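Local coordinates for putative uncharacterized protein lp_3323 (PDB 3DC7) that is of unknown function but, as a member of the GDSL-like lipase/acylhydrolase (SGNH hydrolase) family, probably hydrolyses carboxylic ester bonds, at residues S142-G145 and G146-A150; G156-Q159 and S160-E163; H177-L180 and Y181-A184; K215-S218 and F219-H223. All coordinates share one frame; numbering follows the deposited sequence.

In the fold
Followed from the N terminus, the four local contacts come in series along the chain; none nests in or crosses another. Interaction 1 closes a tight turn in the loop after strand 132-136, and interaction 2 starts helix 159-173 at the far end of that loop. Interaction 3 carries the chain from strand 177-179, one of the parallel sheet's two outermost within this chain, into the short helix 180-183. It meets interaction 2 where Glu163 OE2 lies 2.6 Å from Ser179 OG, a probable hydrogen bond. Interaction 4, in helix 206-223, packs on interaction 3 through Phe219 and Lys215, whereas its centre lies about 30 Å from that of interaction 1. Interactions 2, 3 and 4 touch a neighbouring subunit.

Interaction 1. Residues S142-G145 and G146-A150; sequences SDFG and GSFSA
Phe144 and Phe148 carry the aromatic part of this local contact. Their side chains run side by side in the same direction, and the edge of Phe144 is turned toward the face of Phe148. The evidence for a T-shaped (edge-to-face) pair is an interplanar angle of 74° with centroids 4.9 Å apart; the closest carbons are Phe144 CD2 and Phe148 CD1, at 3.4 Å. The torsion of Phe144, with CG opposite the backbone N (chi1 -179°), swings its ring over to the Phe148 side. Gly145 O sits at the edge of the Phe148 ring, in its plane, 3.5 Å from CD1. An alanine in place of Phe148 would probably leave the edge of Phe144 without the face it meets and open a gap beside Arg97 and Ile140, which the Phe148 ring also touches.

Two direct hydrogen bonds tie the chain back on itself. Phe148 N donates to Gly145 O at 3.0 Å, while Ala150 N reaches Ser142 OG at 2.8 Å in an almost straight bond (170°). Between them a water bridges the two arms, accepting from Phe144 N and donating to Phe148 O. Outside the pair of segments, Ser147 OG bonds to Asp98 and Phe144 packs on Asp200 and Leu202.

Gly145 to Phe148 form a type II' beta turn. Gly146 takes its second position with a positive phi, which favours glycine, and the turn reverses the surface loop between strand 132-136 and helix 159-173.

Interaction 2. Residues G156-Q159 and S160-E163; sequences GYRQ and SDYE
Arg158 and Asp161 are joined by a bond from Arg158 N to the carboxylate, a backbone bond in return and, in one of two modelled arginine conformers, a salt bridge. In that conformer Arg158 NH2 meets the syn side of Asp161 OD1 at 2.8 Å, with guanidinium and carboxylate planes 32° apart, and a bend at chi3 (-58°) folds the arginine back. The other oxygen, Asp161 OD2, receives Arg158 N on its anti side at 3.0 Å, nearly straight at 168° though tilted out of the carboxylate plane; Arg158 NE adds a weak bond. Asp161 N donates to Arg158 O, 3.0 Å away. With a leucine in place of Asp161, the guanidinium is likely to lose its charged mate and Arg158 N this acceptor.

Further along the helix, Glu163 N bonds straight to Gln159 O at 3.0 Å. Tyr157 CB packs 3.8 Å from Tyr162 CE1, and Arg158 O sits in the plane of the Tyr162 ring, at its edge. Tyr162 OH bonds to Gln99 O, and Tyr104 of the second subunit packs on Arg158 and Ser160.

The arrangement is consistent with the N3 half of a capping box starting helix 159-173; the arginine does not supply the other.

Interaction 3. Residues H177-L180 and Y181-A184; sequences HLSL and YRDA. With NA (sodium ion), chain H.
Tyr181 touches Ser179 through its CB, 3.4 Å from Ser179 OG, but turns its ring away to lie nearly parallel (about 20°) to that of His139, and its OH bonds to Asp172 of the second subunit. The other ring, His177, has Ser179 N over one face, 4.0 Å above its plane and displaced toward the rim. The third flat group, the Asp183 carboxylate, is linked to the backbone of Ser179 by a water, which accepts from Ser179 N at 2.9 Å and gives a weak bond to Asp183 OD2. The two carboxylate oxygens divide the work: Asp183 OD1 binds the sodium ion at 2.3 Å, whereas OD2 takes a second weak bond from the water that also coordinates the metal.

Ser179 is the N-cap of helix 180-183, at the point where one of the two outermost strands of the parallel sheet within this chain, in the alpha/beta fold of this family, passes directly into a helix. Its OG, set opposite the backbone N (chi1 172°), accepts from Arg182 N at 3.0 Å with an N-H...O angle of 158°. The same hydroxyl bonds to Glu163 of helix 159-173, which fixes its rotation from a second side. The bonds to Ser179 O from Arg182 N and Asp183 N are both weak.

One residue on, Ala184 N donates to Leu180 O at 3.1 Å, and Ala184 CB lies 4.0 Å from Leu180 CB.

Interaction 4. Residues K215-S218 and F219-H223; sequences KLQS and FLDSH
Successive i to i+4 pairs make up this contact, in the C-terminal part of helix 206-223. Phe219 N bonds to Lys215 O, Leu220 N to Leu216 O and Asp221 N to Gln217 O; the last, 2.9 Å long, runs nearly along the C=O axis. One of these pairs is repeated by side chains: Gln217 NE2 donates to Asp221 OD1 at 3.1 Å. The carboxylate oxygen lies in the amide plane of Gln217, but the donor comes from above the carboxylate, 37° out of its plane. A bend at chi2 (69°) brings the glutamine amide along the helix to Asp221. Both groups also grip Val19, near the start of the modelled chain, Gln217 NE2 through its O and Asp221 OD1 through its N.

Ser222 OG turns back to donate to Ser218 O at 2.8 Å, while the backbone bond from Ser222 N to the same oxygen is weak. His223 lies over the Phe219 ring, with ND1 3.8 Å above the ring centre, and gives a weak bond to Phe219 O. Toward the second subunit, Lys215 NZ bonds to His223 O of that chain.

On the apolar flank, Leu216 CD1 meets Leu220 CG at 3.9 Å. This flank faces helix 42-50 through Leu46 and Trp50, and Leu216 and Phe219 cover Leu133 of strand 132-136 and Leu178 of strand 177-179.

Interaction 1. Residues S142-G145 and G146-A150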
ATOM      1  N   SER A 142     -13.725  14.114  18.453  1.00 29.84           N
ATOM      2  CA  SER A 142     -15.020  14.794  18.461  1.00 31.30           C
ATOM      3  C   SER A 142     -15.067  16.070  19.305  1.00 31.65           C
ATOM      4  O   SER A 142     -16.143  16.605  19.565  1.00 32.26           O
ATOM      5  CB  SER A 142     -16.105  13.832  18.947  1.00 31.53           C
ATOM      6  OG  SER A 142     -16.512  12.966  17.904  1.00 33.45           O
ATOM      7  N   ASP A 143     -13.910  16.559  19.727  1.00 31.98           N
ATOM      8  CA  ASP A 143     -13.875  17.618  20.719  1.00 32.60           C
ATOM      9  C   ASP A 143     -13.533  19.002  20.179  1.00 31.93           C
ATOM     10  O   ASP A 143     -13.503  19.962  20.942  1.00 31.80           O
ATOM     11  CB  ASP A 143     -12.934  17.231  21.865  1.00 33.15           C
ATOM     12  CG  ASP A 143     -13.453  16.038  22.674  1.00 36.94           C
ATOM     13  OD1 ASP A 143     -14.695  15.825  22.736  1.00 39.64           O
ATOM     14  OD2 ASP A 143     -12.612  15.307  23.258  1.00 40.59           O
ATOM     15  N   PHE A 144     -13.293  19.110  18.872  1.00 31.36           N
ATOM     16  CA  PHE A 144     -12.972  20.407  18.260  1.00 30.84           C
ATOM     17  C   PHE A 144     -14.170  21.372  18.135  1.00 30.96           C
ATOM     18  O   PHE A 144     -14.048  22.547  18.465  1.00 31.21           O
ATOM     19  CB  PHE A 144     -12.287  20.234  16.892  1.00 30.11           C
ATOM     20  CG  PHE A 144     -11.921  21.539  16.231  1.00 28.46           C
ATOM     21  CD1 PHE A 144     -10.798  22.262  16.651  1.00 25.48           C
ATOM     22  CD2 PHE A 144     -12.708  22.056  15.206  1.00 25.59           C
ATOM     23  CE1 PHE A 144     -10.455  23.478  16.045  1.00 23.60           C
ATOM     24  CE2 PHE A 144     -12.377  23.281  14.589  1.00 25.58           C
ATOM     25  CZ  PHE A 144     -11.249  23.988  15.011  1.00 25.61           C
ATOM     26  N   GLY A 145     -15.299  20.883  17.626  1.00 30.99           N
ATOM     27  CA  GLY A 145     -16.477  21.730  17.407  1.00 31.00           C
ATOM     28  C   GLY A 145     -17.071  21.536  16.021  1.00 31.15           C
ATOM     29  O   GLY A 145     -16.541  20.761  15.221  1.00 31.01           O
ATOM     30  N   GLY A 146     -18.172  22.239  15.735  1.00 30.91           N
ATOM     31  CA  GLY A 146     -18.849  22.126  14.440  1.00 30.59           C
ATOM     32  C   GLY A 146     -19.073  20.677  14.045  1.00 30.67           C
ATOM     33  O   GLY A 146     -19.459  19.863  14.892  1.00 30.87           O
ATOM     34  N   SER A 147     -18.817  20.354  12.776  1.00 29.93           N
ATOM     35  CA  SER A 147     -19.014  19.000  12.258  1.00 29.64           C
ATOM     36  C   SER A 147     -17.730  18.177  12.286  1.00 29.10           C
ATOM     37  O   SER A 147     -17.588  17.206  11.524  1.00 28.72           O
ATOM     38  CB  SER A 147     -19.552  19.028  10.828  1.00 29.98           C
ATOM     39  OG  SER A 147     -20.778  19.739  10.736  1.00 32.25           O
ATOM     40  N   PHE A 148     -16.795  18.569  13.153  1.00 27.73           N
ATOM     41  CA  PHE A 148     -15.557  17.825  13.309  1.00 27.13           C
ATOM     42  C   PHE A 148     -15.774  16.674  14.287  1.00 26.81           C
ATOM     43  O   PHE A 148     -15.621  16.833  15.492  1.00 27.11           O
ATOM     44  CB  PHE A 148     -14.430  18.745  13.778  1.00 26.68           C
ATOM     45  CG  PHE A 148     -13.886  19.635  12.704  1.00 24.66           C
ATOM     46  CD1 PHE A 148     -14.421  20.905  12.496  1.00 24.06           C
ATOM     47  CD2 PHE A 148     -12.824  19.217  11.913  1.00 22.89           C
ATOM     48  CE1 PHE A 148     -13.909  21.741  11.506  1.00 23.02           C
ATOM     49  CE2 PHE A 148     -12.305  20.039  10.920  1.00 23.51           C
ATOM     50  CZ  PHE A 148     -12.851  21.309  10.717  1.00 23.08           C
ATOM     51  N   SER A 149     -16.138  15.515  13.757  1.00 26.60           N
ATOM     52  CA  SER A 149     -16.588  14.397  14.590  1.00 26.84           C
ATOM     53  C   SER A 149     -15.780  13.127  14.312  1.00 26.87           C
ATOM     54  O   SER A 149     -15.242  12.936  13.216  1.00 26.27           O
ATOM     55  CB  SER A 149     -18.102  14.180  14.374  1.00 27.24           C
ATOM     56  OG  SER A 149     -18.582  12.931  14.842  1.00 27.85           O
ATOM     57  N   ALA A 150     -15.693  12.258  15.312  1.00 26.91           N
ATOM     58  CA  ALA A 150     -15.039  10.972  15.142  1.00 26.95           C
ATOM     59  C   ALA A 150     -15.914  10.000  14.335  1.00 27.23           C
ATOM     60  O   ALA A 150     -15.447   8.943  13.905  1.00 27.17           O
ATOM     61  CB  ALA A 150     -14.673  10.386  16.501  1.00 27.41           C
TER
HETATM   62  O   HOH W   1     -12.807  17.131  16.637  1.00 41.65           O

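Interaction 2. Residues G156-Q159 and S160-E163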
ATOM      1  N   GLY A 156     -23.386  13.697   6.832  1.00 28.40           N
ATOM      2  CA  GLY A 156     -23.515  12.270   7.101  1.00 28.37           C
ATOM      3  C   GLY A 156     -22.456  11.353   6.518  1.00 28.29           C
ATOM      4  O   GLY A 156     -22.601  10.138   6.609  1.00 28.30           O
ATOM      5  N   TYR A 157     -21.399  11.912   5.914  1.00 28.22           N
ATOM      6  CA  TYR A 157     -20.276  11.098   5.452  1.00 27.86           C
ATOM      7  C   TYR A 157     -19.284  10.890   6.581  1.00 27.58           C
ATOM      8  O   TYR A 157     -19.267  11.642   7.550  1.00 27.89           O
ATOM      9  CB  TYR A 157     -19.546  11.732   4.270  1.00 28.45           C
ATOM     10  CG  TYR A 157     -20.388  11.953   3.047  1.00 29.17           C
ATOM     11  CD1 TYR A 157     -20.743  10.894   2.216  1.00 30.13           C
ATOM     12  CD2 TYR A 157     -20.837  13.235   2.721  1.00 31.31           C
ATOM     13  CE1 TYR A 157     -21.523  11.104   1.089  1.00 31.34           C
ATOM     14  CE2 TYR A 157     -21.620  13.459   1.599  1.00 32.69           C
ATOM     15  CZ  TYR A 157     -21.955  12.393   0.791  1.00 33.05           C
ATOM     16  OH  TYR A 157     -22.724  12.631  -0.317  1.00 34.32           O
ATOM     17  N   ARG A 158     -18.456   9.862   6.433  1.00 27.09           N
ATOM     18  CA  ARG A 158     -17.389   9.553   7.373  0.50 26.52           C
ATOM     19  C   ARG A 158     -16.077  10.112   6.825  1.00 26.08           C
ATOM     20  O   ARG A 158     -15.946  10.309   5.626  1.00 25.24           O
ATOM     21  CB  ARG A 158     -17.288   8.033   7.563  0.50 26.94           C
ATOM     22  CG  ARG A 158     -18.646   7.340   7.791  0.50 27.24           C
ATOM     23  CD  ARG A 158     -18.609   5.834   7.488  0.50 27.38           C
ATOM     24  NE  ARG A 158     -18.192   5.572   6.112  0.50 27.75           N
ATOM     25  CZ  ARG A 158     -18.544   4.510   5.392  0.50 27.87           C
ATOM     26  NH1 ARG A 158     -19.347   3.581   5.894  0.50 26.63           N
ATOM     27  NH2 ARG A 158     -18.096   4.386   4.149  0.50 28.14           N
ATOM     28  N   GLN A 159     -15.112  10.364   7.709  1.00 25.47           N
ATOM     29  CA  GLN A 159     -13.792  10.851   7.282  1.00 24.84           C
ATOM     30  C   GLN A 159     -13.177   9.917   6.230  1.00 24.69           C
ATOM     31  O   GLN A 159     -12.613  10.386   5.240  1.00 23.96           O
ATOM     32  CB  GLN A 159     -12.853  11.039   8.489  1.00 24.10           C
ATOM     33  CG  GLN A 159     -11.545  11.769   8.162  1.00 23.18           C
ATOM     34  CD  GLN A 159     -10.640  11.962   9.381  1.00 23.26           C
ATOM     35  OE1 GLN A 159     -11.055  11.750  10.532  1.00 21.67           O
ATOM     36  NE2 GLN A 159      -9.389  12.355   9.134  1.00 22.61           N
ATOM     37  N   SER A 160     -13.327   8.605   6.441  1.00 24.98           N
ATOM     38  CA  SER A 160     -12.808   7.580   5.526  1.00 25.73           C
ATOM     39  C   SER A 160     -13.424   7.600   4.123  1.00 25.60           C
ATOM     40  O   SER A 160     -12.872   6.998   3.202  1.00 26.01           O
ATOM     41  CB  SER A 160     -12.954   6.188   6.136  1.00 26.00           C
ATOM     42  OG  SER A 160     -14.325   5.838   6.265  1.00 28.85           O
ATOM     43  N   ASP A 161     -14.561   8.278   3.949  1.00 25.72           N
ATOM     44  CA  ASP A 161     -15.115   8.483   2.590  1.00 25.22           C
ATOM     45  C   ASP A 161     -14.298   9.505   1.801  1.00 24.39           C
ATOM     46  O   ASP A 161     -14.095   9.351   0.597  1.00 24.04           O
ATOM     47  CB  ASP A 161     -16.573   8.908   2.651  1.00 25.64           C
ATOM     48  CG  ASP A 161     -17.471   7.809   3.156  1.00 27.72           C
ATOM     49  OD1 ASP A 161     -17.270   6.650   2.735  1.00 30.52           O
ATOM     50  OD2 ASP A 161     -18.375   8.088   3.976  1.00 29.47           O
ATOM     51  N   TYR A 162     -13.815  10.536   2.501  1.00 23.50           N
ATOM     52  CA  TYR A 162     -12.931  11.546   1.905  1.00 22.28           C
ATOM     53  C   TYR A 162     -11.534  10.986   1.679  1.00 22.12           C
ATOM     54  O   TYR A 162     -10.928  11.173   0.633  1.00 22.29           O
ATOM     55  CB  TYR A 162     -12.872  12.783   2.795  1.00 21.62           C
ATOM     56  CG  TYR A 162     -14.179  13.542   2.854  1.00 21.15           C
ATOM     57  CD1 TYR A 162     -15.253  13.068   3.608  1.00 20.25           C
ATOM     58  CD2 TYR A 162     -14.343  14.734   2.161  1.00 19.80           C
ATOM     59  CE1 TYR A 162     -16.446  13.762   3.659  1.00 19.89           C
ATOM     60  CE2 TYR A 162     -15.539  15.432   2.211  1.00 20.02           C
ATOM     61  CZ  TYR A 162     -16.579  14.940   2.963  1.00 19.00           C
ATOM     62  OH  TYR A 162     -17.760  15.622   3.016  1.00 19.05           O
ATOM     63  N   GLU A 163     -11.036  10.291   2.680  1.00 22.53           N
ATOM     64  CA  GLU A 163      -9.789   9.543   2.592  1.00 23.49           C
ATOM     65  C   GLU A 163      -9.761   8.585   1.376  1.00 22.79           C
ATOM     66  O   GLU A 163      -8.768   8.530   0.666  1.00 22.91           O
ATOM     67  CB  GLU A 163      -9.559   8.823   3.927  1.00 24.12           C
ATOM     68  CG  GLU A 163      -8.503   7.729   3.910  1.00 28.94           C
ATOM     69  CD  GLU A 163      -7.100   8.286   3.744  1.00 32.72           C
ATOM     70  OE1 GLU A 163      -6.912   9.500   3.991  1.00 34.60           O
ATOM     71  OE2 GLU A 163      -6.198   7.507   3.359  1.00 33.76           O
TER

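Interaction 3. Residues H177-L180 and Y181-A184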
ATOM      1  N   HIS A 177       0.423   8.605  -2.522  1.00 22.95           N
ATOM      2  CA  HIS A 177      -0.478   9.041  -1.473  1.00 22.90           C
ATOM      3  C   HIS A 177       0.005   8.500  -0.149  1.00 22.37           C
ATOM      4  O   HIS A 177       0.036   7.297   0.041  1.00 22.00           O
ATOM      5  CB  HIS A 177      -1.924   8.591  -1.762  1.00 23.14           C
ATOM      6  CG  HIS A 177      -2.864   8.789  -0.605  1.00 24.72           C
ATOM      7  ND1 HIS A 177      -3.802   7.848  -0.239  1.00 26.09           N
ATOM      8  CD2 HIS A 177      -2.999   9.812   0.275  1.00 27.43           C
ATOM      9  CE1 HIS A 177      -4.481   8.283   0.809  1.00 26.03           C
ATOM     10  NE2 HIS A 177      -4.012   9.474   1.144  1.00 27.08           N
ATOM     11  N   LEU A 178       0.395   9.398   0.750  1.00 22.40           N
ATOM     12  CA  LEU A 178       0.751   9.040   2.113  1.00 22.88           C
ATOM     13  C   LEU A 178      -0.454   9.238   3.040  1.00 23.13           C
ATOM     14  O   LEU A 178      -0.870  10.375   3.300  1.00 23.75           O
ATOM     15  CB  LEU A 178       1.935   9.890   2.593  1.00 22.80           C
ATOM     16  CG  LEU A 178       2.336   9.860   4.080  1.00 22.96           C
ATOM     17  CD1 LEU A 178       2.575   8.450   4.601  1.00 23.43           C
ATOM     18  CD2 LEU A 178       3.584  10.697   4.283  1.00 24.38           C
ATOM     19  N   SER A 179      -1.003   8.138   3.541  1.00 23.07           N
ATOM     20  CA  SER A 179      -2.189   8.208   4.383  1.00 23.24           C
ATOM     21  C   SER A 179      -1.824   8.178   5.855  1.00 23.42           C
ATOM     22  O   SER A 179      -1.586   7.095   6.406  1.00 22.50           O
ATOM     23  CB  SER A 179      -3.121   7.047   4.069  1.00 23.59           C
ATOM     24  OG  SER A 179      -4.183   7.015   5.006  1.00 25.44           O
ATOM     25  N   LEU A 180      -1.763   9.352   6.496  1.00 23.58           N
ATOM     26  CA  LEU A 180      -1.540   9.397   7.958  1.00 24.34           C
ATOM     27  C   LEU A 180      -2.721   8.759   8.674  1.00 24.73           C
ATOM     28  O   LEU A 180      -2.592   8.209   9.765  1.00 25.14           O
ATOM     29  CB  LEU A 180      -1.347  10.823   8.457  1.00 24.38           C
ATOM     30  CG  LEU A 180      -0.197  11.637   7.879  1.00 24.12           C
ATOM     31  CD1 LEU A 180      -0.188  12.998   8.535  1.00 22.98           C
ATOM     32  CD2 LEU A 180       1.138  10.917   8.090  1.00 22.42           C
ATOM     33  N   TYR A 181      -3.878   8.845   8.036  1.00 25.48           N
ATOM     34  CA  TYR A 181      -5.082   8.164   8.481  1.00 26.49           C
ATOM     35  C   TYR A 181      -4.812   6.671   8.783  1.00 26.82           C
ATOM     36  O   TYR A 181      -5.076   6.220   9.899  1.00 26.02           O
ATOM     37  CB  TYR A 181      -6.204   8.337   7.440  1.00 26.16           C
ATOM     38  CG  TYR A 181      -7.557   7.884   7.921  1.00 27.60           C
ATOM     39  CD1 TYR A 181      -7.960   6.550   7.784  1.00 28.09           C
ATOM     40  CD2 TYR A 181      -8.440   8.782   8.524  1.00 27.06           C
ATOM     41  CE1 TYR A 181      -9.212   6.127   8.242  1.00 29.52           C
ATOM     42  CE2 TYR A 181      -9.683   8.372   8.971  1.00 28.92           C
ATOM     43  CZ  TYR A 181     -10.065   7.042   8.831  1.00 28.96           C
ATOM     44  OH  TYR A 181     -11.304   6.630   9.277  1.00 29.32           O
ATOM     45  N   ARG A 182      -4.266   5.943   7.800  1.00 27.74           N
ATOM     46  CA  ARG A 182      -4.007   4.488   7.893  1.00 29.37           C
ATOM     47  C   ARG A 182      -2.754   4.074   8.660  1.00 29.65           C
ATOM     48  O   ARG A 182      -2.712   2.974   9.221  1.00 30.02           O
ATOM     49  CB  ARG A 182      -3.843   3.859   6.500  1.00 29.97           C
ATOM     50  CG  ARG A 182      -5.043   3.908   5.608  1.00 33.58           C
ATOM     51  CD  ARG A 182      -5.063   2.704   4.667  1.00 38.99           C
ATOM     52  NE  ARG A 182      -6.403   2.527   4.108  1.00 42.09           N
ATOM     53  CZ  ARG A 182      -6.948   1.358   3.777  1.00 44.85           C
ATOM     54  NH1 ARG A 182      -6.277   0.223   3.954  1.00 44.34           N
ATOM     55  NH2 ARG A 182      -8.183   1.325   3.278  1.00 45.81           N
ATOM     56  N   ASP A 183      -1.718   4.912   8.627  1.00 29.64           N
ATOM     57  CA  ASP A 183      -0.368   4.462   8.971  1.00 30.17           C
ATOM     58  C   ASP A 183       0.417   5.318   9.973  1.00 30.06           C
ATOM     59  O   ASP A 183       1.556   4.972  10.291  1.00 30.69           O
ATOM     60  CB  ASP A 183       0.483   4.315   7.700  1.00 30.70           C
ATOM     61  CG  ASP A 183       0.129   3.078   6.867  1.00 32.92           C
ATOM     62  OD1 ASP A 183       0.026   1.934   7.407  1.00 33.27           O
ATOM     63  OD2 ASP A 183      -0.015   3.265   5.634  1.00 36.03           O
ATOM     64  N   ALA A 184      -0.165   6.416  10.461  1.00 29.42           N
ATOM     65  CA  ALA A 184       0.530   7.331  11.391  1.00 28.62           C
ATOM     66  C   ALA A 184       0.864   6.703  12.748  1.00 28.45           C
ATOM     67  O   ALA A 184       1.782   7.157  13.440  1.00 28.14           O
ATOM     68  CB  ALA A 184      -0.293   8.590  11.599  1.00 28.56           C
TER
HETATM   69 NA    NA H 233      -0.385  -0.297   7.138  1.00 29.64          NA
HETATM   70  O   HOH W   2       0.298   5.598   3.134  1.00 40.41           O
HETATM   71  O   HOH W   3       0.298   0.596   5.187  1.00 31.64           O

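Interaction 4. Residues K215-S218 and F219-H223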
ATOM      1  N   LYS A 215       7.182  10.053   9.644  1.00 23.34           N
ATOM      2  CA  LYS A 215       6.367   9.272   8.710  1.00 23.40           C
ATOM      3  C   LYS A 215       6.585   9.738   7.285  1.00 23.10           C
ATOM      4  O   LYS A 215       6.661   8.920   6.375  1.00 23.03           O
ATOM      5  CB  LYS A 215       4.880   9.328   9.087  1.00 23.69           C
ATOM      6  CG  LYS A 215       4.533   8.518  10.346  1.00 25.13           C
ATOM      7  CD  LYS A 215       4.799   7.016  10.155  1.00 28.48           C
ATOM      8  CE  LYS A 215       4.754   6.250  11.490  1.00 31.34           C
ATOM      9  NZ  LYS A 215       6.114   6.030  12.081  1.00 33.82           N
ATOM     10  N   LEU A 216       6.717  11.051   7.099  1.00 23.06           N
ATOM     11  CA  LEU A 216       6.926  11.616   5.776  1.00 23.87           C
ATOM     12  C   LEU A 216       8.313  11.270   5.226  1.00 23.58           C
ATOM     13  O   LEU A 216       8.431  10.897   4.069  1.00 23.43           O
ATOM     14  CB  LEU A 216       6.684  13.133   5.774  1.00 23.97           C
ATOM     15  CG  LEU A 216       6.901  13.957   4.502  1.00 26.39           C
ATOM     16  CD1 LEU A 216       6.221  13.370   3.273  1.00 27.16           C
ATOM     17  CD2 LEU A 216       6.354  15.368   4.757  1.00 29.94           C
ATOM     18  N   GLN A 217       9.353  11.404   6.040  1.00 23.74           N
ATOM     19  CA  GLN A 217      10.704  11.057   5.576  1.00 24.18           C
ATOM     20  C   GLN A 217      10.784   9.585   5.144  1.00 24.32           C
ATOM     21  O   GLN A 217      11.313   9.288   4.067  1.00 24.83           O
ATOM     22  CB  GLN A 217      11.773  11.400   6.616  1.00 23.61           C
ATOM     23  CG  GLN A 217      13.213  11.260   6.104  1.00 24.98           C
ATOM     24  CD  GLN A 217      13.595  12.316   5.060  1.00 26.25           C
ATOM     25  OE1 GLN A 217      13.483  13.511   5.300  1.00 28.57           O
ATOM     26  NE2 GLN A 217      14.053  11.869   3.909  1.00 26.08           N
ATOM     27  N   SER A 218      10.218   8.683   5.955  1.00 24.54           N
ATOM     28  CA  SER A 218      10.192   7.249   5.644  1.00 24.85           C
ATOM     29  C   SER A 218       9.537   7.028   4.302  1.00 24.44           C
ATOM     30  O   SER A 218      10.047   6.277   3.482  1.00 24.27           O
ATOM     31  CB  SER A 218       9.401   6.462   6.687  1.00 24.93           C
ATOM     32  OG  SER A 218      10.077   6.442   7.917  1.00 28.12           O
ATOM     33  N   PHE A 219       8.400   7.687   4.097  1.00 24.17           N
ATOM     34  CA  PHE A 219       7.624   7.538   2.875  1.00 24.74           C
ATOM     35  C   PHE A 219       8.430   8.008   1.656  1.00 24.88           C
ATOM     36  O   PHE A 219       8.451   7.347   0.620  1.00 24.91           O
ATOM     37  CB  PHE A 219       6.288   8.291   2.983  1.00 24.15           C
ATOM     38  CG  PHE A 219       5.343   7.997   1.849  1.00 24.39           C
ATOM     39  CD1 PHE A 219       4.503   6.896   1.900  1.00 23.08           C
ATOM     40  CD2 PHE A 219       5.316   8.803   0.724  1.00 23.65           C
ATOM     41  CE1 PHE A 219       3.649   6.608   0.856  1.00 24.30           C
ATOM     42  CE2 PHE A 219       4.458   8.519  -0.334  1.00 24.73           C
ATOM     43  CZ  PHE A 219       3.623   7.418  -0.261  1.00 25.39           C
ATOM     44  N   LEU A 220       9.100   9.139   1.799  1.00 25.54           N
ATOM     45  CA  LEU A 220       9.906   9.697   0.722  1.00 27.04           C
ATOM     46  C   LEU A 220      11.061   8.773   0.359  1.00 28.12           C
ATOM     47  O   LEU A 220      11.331   8.551  -0.828  1.00 28.33           O
ATOM     48  CB  LEU A 220      10.425  11.093   1.084  1.00 26.43           C
ATOM     49  CG  LEU A 220       9.377  12.198   1.210  1.00 26.91           C
ATOM     50  CD1 LEU A 220      10.022  13.438   1.792  1.00 27.57           C
ATOM     51  CD2 LEU A 220       8.746  12.533  -0.141  1.00 27.32           C
ATOM     52  N   ASP A 221      11.726   8.231   1.381  1.00 29.53           N
ATOM     53  CA  ASP A 221      12.822   7.273   1.205  1.00 31.16           C
ATOM     54  C   ASP A 221      12.400   6.024   0.428  1.00 31.94           C
ATOM     55  O   ASP A 221      13.194   5.471  -0.324  1.00 32.24           O
ATOM     56  CB  ASP A 221      13.412   6.869   2.565  1.00 31.24           C
ATOM     57  CG  ASP A 221      14.185   8.005   3.243  1.00 32.36           C
ATOM     58  OD1 ASP A 221      14.445   9.038   2.596  1.00 33.17           O
ATOM     59  OD2 ASP A 221      14.547   7.867   4.435  1.00 35.61           O
ATOM     60  N   SER A 222      11.148   5.600   0.607  1.00 32.95           N
ATOM     61  CA  SER A 222      10.629   4.361   0.028  1.00 33.87           C
ATOM     62  C   SER A 222       9.941   4.562  -1.318  1.00 34.94           C
ATOM     63  O   SER A 222       9.546   3.589  -1.965  1.00 34.97           O
ATOM     64  CB  SER A 222       9.638   3.705   0.997  1.00 34.09           C
ATOM     65  OG  SER A 222      10.153   3.701   2.324  1.00 34.66           O
ATOM     66  N   HIS A 223       9.789   5.813  -1.749  1.00 36.03           N
ATOM     67  CA  HIS A 223       9.047   6.087  -2.975  1.00 37.15           C
ATOM     68  C   HIS A 223       9.800   6.912  -4.011  1.00 38.12           C
ATOM     69  O   HIS A 223       9.426   6.892  -5.188  1.00 38.18           O
ATOM     70  CB  HIS A 223       7.684   6.723  -2.654  1.00 37.17           C
ATOM     71  CG  HIS A 223       6.649   5.729  -2.238  1.00 37.36           C
ATOM     72  ND1 HIS A 223       6.658   5.116  -1.000  1.00 37.61           N
ATOM     73  CD2 HIS A 223       5.583   5.222  -2.899  1.00 37.20           C
ATOM     74  CE1 HIS A 223       5.647   4.270  -0.922  1.00 37.08           C
ATOM     75  NE2 HIS A 223       4.976   4.319  -2.058  1.00 37.54           N
TER